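Long-range contact in purine nucleoside phosphorylase (Anopheles gambiae, PDB 2P4S), which catalyses the phosphorolytic cleavage of inosine, guanosine and their 2'-deoxy forms to the free purine base and pentose 1-phosphate in purine salvage: residues A[326-331]-A[343-348]. Residues are numbered along the deposited sequence; the frame is centred on the assembly and turned at random.
Sequences ITNMCT and DSIVGV. With DIH (7-[[(3R,4R)-3-(hydroxymethyl)-4-oxidanyl-pyrrolidin-1-ium-1-yl]methyl]-3,5-dihydropyrrolo[3,2-d]pyrimidin-4-one), chain F.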
ATOM      1  N   ILE A 326      19.688 -13.287  -8.753  1.00 17.03           N
ATOM      2  CA  ILE A 326      20.038 -11.884  -8.711  1.00 16.70           C
ATOM      3  C   ILE A 326      20.497 -11.503 -10.111  1.00 17.30           C
ATOM      4  O   ILE A 326      21.521 -11.955 -10.570  1.00 17.78           O
ATOM      5  CB  ILE A 326      21.176 -11.623  -7.662  1.00 16.18           C
ATOM      6  CG1 ILE A 326      20.749 -12.094  -6.265  1.00 16.63           C
ATOM      7  CG2 ILE A 326      21.652 -10.168  -7.699  1.00 13.91           C
ATOM      8  CD1 ILE A 326      19.445 -11.401  -5.682  1.00 14.58           C
ATOM      9  N   THR A 327      19.725 -10.669 -10.815  1.00 18.50           N
ATOM     10  CA  THR A 327      19.926 -10.498 -12.263  1.00 16.57           C
ATOM     11  C   THR A 327      20.579  -9.161 -12.529  1.00 16.89           C
ATOM     12  O   THR A 327      20.964  -8.855 -13.642  1.00 17.06           O
ATOM     13  CB  THR A 327      18.588 -10.610 -13.032  1.00 17.59           C
ATOM     14  OG1 THR A 327      17.587  -9.806 -12.378  1.00 15.64           O
ATOM     15  CG2 THR A 327      18.121 -12.054 -13.043  1.00 14.95           C
ATOM     16  N   ASN A 328      20.708  -8.369 -11.479  1.00 16.87           N
ATOM     17  CA  ASN A 328      21.171  -7.018 -11.573  1.00 17.30           C
ATOM     18  C   ASN A 328      21.268  -6.533 -10.164  1.00 17.71           C
ATOM     19  O   ASN A 328      20.521  -6.996  -9.282  1.00 18.43           O
ATOM     20  CB  ASN A 328      20.216  -6.098 -12.375  1.00 16.40           C
ATOM     21  CG  ASN A 328      18.797  -6.053 -11.786  1.00 17.49           C
ATOM     22  OD1 ASN A 328      18.035  -7.062 -11.850  1.00 12.56           O
ATOM     23  ND2 ASN A 328      18.424  -4.888 -11.226  1.00 13.19           N
ATOM     24  N   MET A 329      22.189  -5.599  -9.962  1.00 17.84           N
ATOM     25  CA  MET A 329      22.343  -4.948  -8.684  1.00 19.08           C
ATOM     26  C   MET A 329      21.391  -3.768  -8.686  1.00 19.47           C
ATOM     27  O   MET A 329      21.211  -3.122  -9.716  1.00 20.02           O
ATOM     28  CB  MET A 329      23.823  -4.506  -8.461  1.00 18.89           C
ATOM     29  CG  MET A 329      24.827  -5.682  -8.280  1.00 17.96           C
ATOM     30  SD  MET A 329      24.214  -6.997  -7.168  1.00 19.24           S
ATOM     31  CE  MET A 329      24.326  -6.200  -5.562  1.00 12.00           C
ATOM     32  N   CYS A 330      20.733  -3.526  -7.556  1.00 20.59           N
ATOM     33  CA  CYS A 330      19.905  -2.327  -7.415  1.00 21.36           C
ATOM     34  C   CYS A 330      20.834  -1.101  -7.449  1.00 22.78           C
ATOM     35  O   CYS A 330      21.967  -1.160  -6.940  1.00 22.82           O
ATOM     36  CB  CYS A 330      19.166  -2.354  -6.086  1.00 20.38           C
ATOM     37  SG  CYS A 330      17.905  -3.589  -6.021  1.00 18.99           S
ATOM     38  N   THR A 331      20.347  -0.001  -8.021  1.00 23.58           N
ATOM     39  CA  THR A 331      21.090   1.251  -8.022  1.00 24.25           C
ATOM     40  C   THR A 331      21.197   1.865  -6.622  1.00 25.48           C
ATOM     41  O   THR A 331      20.192   2.209  -5.985  1.00 24.16           O
ATOM     42  CB  THR A 331      20.491   2.293  -8.998  1.00 24.48           C
ATOM     43  OG1 THR A 331      20.215   1.662 -10.262  1.00 24.09           O
ATOM     44  CG2 THR A 331      21.502   3.474  -9.219  1.00 24.27           C
ATOM     45  N   ASP A 343      15.841  -7.558 -21.211  1.00 26.28           N
ATOM     46  CA  ASP A 343      16.551  -8.520 -22.051  1.00 27.95           C
ATOM     47  C   ASP A 343      17.813  -9.056 -21.368  1.00 27.02           C
ATOM     48  O   ASP A 343      18.032 -10.264 -21.377  1.00 27.49           O
ATOM     49  CB  ASP A 343      16.906  -7.941 -23.444  1.00 29.17           C
ATOM     50  CG  ASP A 343      15.674  -7.803 -24.389  1.00 35.01           C
ATOM     51  OD1 ASP A 343      14.609  -8.469 -24.154  1.00 40.72           O
ATOM     52  OD2 ASP A 343      15.775  -7.011 -25.383  1.00 38.06           O
ATOM     53  N   SER A 344      18.638  -8.175 -20.792  1.00 26.42           N
ATOM     54  CA  SER A 344      19.831  -8.602 -20.015  1.00 26.56           C
ATOM     55  C   SER A 344      19.469  -9.477 -18.803  1.00 24.81           C
ATOM     56  O   SER A 344      20.149 -10.454 -18.505  1.00 25.32           O
ATOM     57  CB  SER A 344      20.625  -7.401 -19.492  1.00 26.49           C
ATOM     58  OG  SER A 344      20.962  -6.527 -20.549  1.00 30.14           O
ATOM     59  N   ILE A 345      18.395  -9.096 -18.128  1.00 22.55           N
ATOM     60  CA  ILE A 345      17.897  -9.773 -16.931  1.00 20.39           C
ATOM     61  C   ILE A 345      17.519 -11.207 -17.241  1.00 21.39           C
ATOM     62  O   ILE A 345      17.924 -12.130 -16.523  1.00 20.20           O
ATOM     63  CB  ILE A 345      16.721  -8.929 -16.277  1.00 20.53           C
ATOM     64  CG1 ILE A 345      17.316  -7.702 -15.521  1.00 17.93           C
ATOM     65  CG2 ILE A 345      15.798  -9.779 -15.400  1.00 19.21           C
ATOM     66  CD1 ILE A 345      16.274  -6.661 -15.047  1.00 17.70           C
ATOM     67  N   VAL A 346      16.767 -11.393 -18.338  1.00 21.51           N
ATOM     68  CA  VAL A 346      16.380 -12.702 -18.801  1.00 21.95           C
ATOM     69  C   VAL A 346      17.647 -13.444 -19.230  1.00 22.42           C
ATOM     70  O   VAL A 346      17.788 -14.605 -18.921  1.00 22.06           O
ATOM     71  CB  VAL A 346      15.317 -12.601 -19.960  1.00 23.18           C
ATOM     72  CG1 VAL A 346      14.967 -13.967 -20.554  1.00 22.75           C
ATOM     73  CG2 VAL A 346      14.055 -11.881 -19.441  1.00 21.05           C
ATOM     74  N   GLY A 347      18.575 -12.745 -19.895  1.00 22.82           N
ATOM     75  CA  GLY A 347      19.886 -13.308 -20.271  1.00 23.36           C
ATOM     76  C   GLY A 347      20.741 -13.909 -19.155  1.00 23.62           C
ATOM     77  O   GLY A 347      21.490 -14.857 -19.384  1.00 25.19           O
ATOM     78  N   VAL A 348      20.663 -13.353 -17.951  1.00 23.61           N
ATOM     79  CA  VAL A 348      21.444 -13.846 -16.811  1.00 22.62           C
ATOM     80  C   VAL A 348      21.033 -15.318 -16.486  1.00 24.01           C
ATOM     81  O   VAL A 348      21.904 -16.193 -16.274  1.00 23.07           O
ATOM     82  CB  VAL A 348      21.287 -12.897 -15.580  1.00 22.58           C
ATOM     83  CG1 VAL A 348      21.936 -13.478 -14.309  1.00 20.81           C
ATOM     84  CG2 VAL A 348      21.856 -11.514 -15.878  1.00 21.32           C
TER
HETATM   85  O5' DIH F 401      12.776  -7.163 -15.938  1.00 18.22           O
HETATM   86  C5' DIH F 401      11.531  -6.878 -15.270  1.00 18.39           C
HETATM   87  C4' DIH F 401      11.004  -8.198 -14.762  1.00 18.57           C
HETATM   88  C6' DIH F 401      12.055  -8.933 -13.900  1.00 16.89           C
HETATM   89  C3' DIH F 401       9.789  -7.970 -13.889  1.00 16.77           C
HETATM   90  O3' DIH F 401       8.900  -9.075 -14.068  1.00 15.14           O
HETATM   91  C2' DIH F 401      10.342  -8.044 -12.478  1.00 14.53           C
HETATM   92  N1' DIH F 401      11.367  -9.128 -12.592  1.00 16.27           N
HETATM   93  C10 DIH F 401      12.180  -9.199 -11.369  1.00 13.21           C
HETATM   94  C9  DIH F 401      13.286  -8.184 -11.175  1.00 13.77           C
HETATM   95  C8  DIH F 401      14.623  -8.328 -11.632  1.00 13.76           C
HETATM   96  N7  DIH F 401      15.332  -7.232 -11.242  1.00 14.43           N
HETATM   97  C5  DIH F 401      14.520  -6.385 -10.556  1.00 12.86           C
HETATM   98  C6  DIH F 401      14.724  -5.090  -9.847  1.00 14.19           C
HETATM   99  O6  DIH F 401      15.875  -4.488  -9.829  1.00 15.95           O
HETATM  100  N1  DIH F 401      13.630  -4.583  -9.240  1.00 13.84           N
HETATM  101  C2  DIH F 401      12.403  -5.186  -9.252  1.00 14.24           C
HETATM  102  N3  DIH F 401      12.190  -6.368  -9.850  1.00 13.24           N
HETATM  103  C4  DIH F 401      13.245  -6.970 -10.497  1.00 13.35           C
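Thr327 lies across the side chain of Ile345 at about a right angle, its hydroxyl and its methyl both resting against the helix. Thr327 OG1 comes 3.5 Å from Ile345 CG2, while Thr327 CG2 drops onto the helix backbone, 3.5 Å from Ile345 O. One turn on, Val348 continues the apolar face: its CG2 packs 3.6 Å from Thr327 O and its CB lies beside the threonine methyl. No hydrogen bond joins the two segments, so the fit rests on van der Waals packing. Asn328 holds the deazahypoxanthine of the inhibitor through two nearly straight bonds, accepting from DIH N7 at OD1 (2.8 Å, 171°) and donating from ND2 to DIH O6 (2.9 Å). This two-point grip sets the orientation of the amide. The N-H at N7 belongs to the 9-deaza base and probably mimics a purine protonated there; the donation to O6 is consistent with the preference for 6-oxopurines. Asn328 OD1 accepts a second hydrogen bond from Thr327 OG1 at 2.8 Å, in the carbonyl plane, so the threonine lines the pocket itself and also steadies the amide. With chi1 at 47°, Thr327 OG1 stands between its own backbone N and carbonyl carbon, a placement that lets it meet the amide oxygen and also approach the five-membered ring of the inhibitor. Ile345 CD1 reaches past this pair, 3.7 Å from Asn328 OD1 and 3.6 Å from DIH O5', so its methyl lines the pocket beside the hydroxymethyl group. His342, on the same helix, and Tyr173 and Glu286 also bond the inhibitor. Helix 342-350 thus packs against strand 319-329 near Asn328, where the chain turns a corner, and Ala201 of the parallel neighbouring strand 195-204 touches both Thr327 and Ile345.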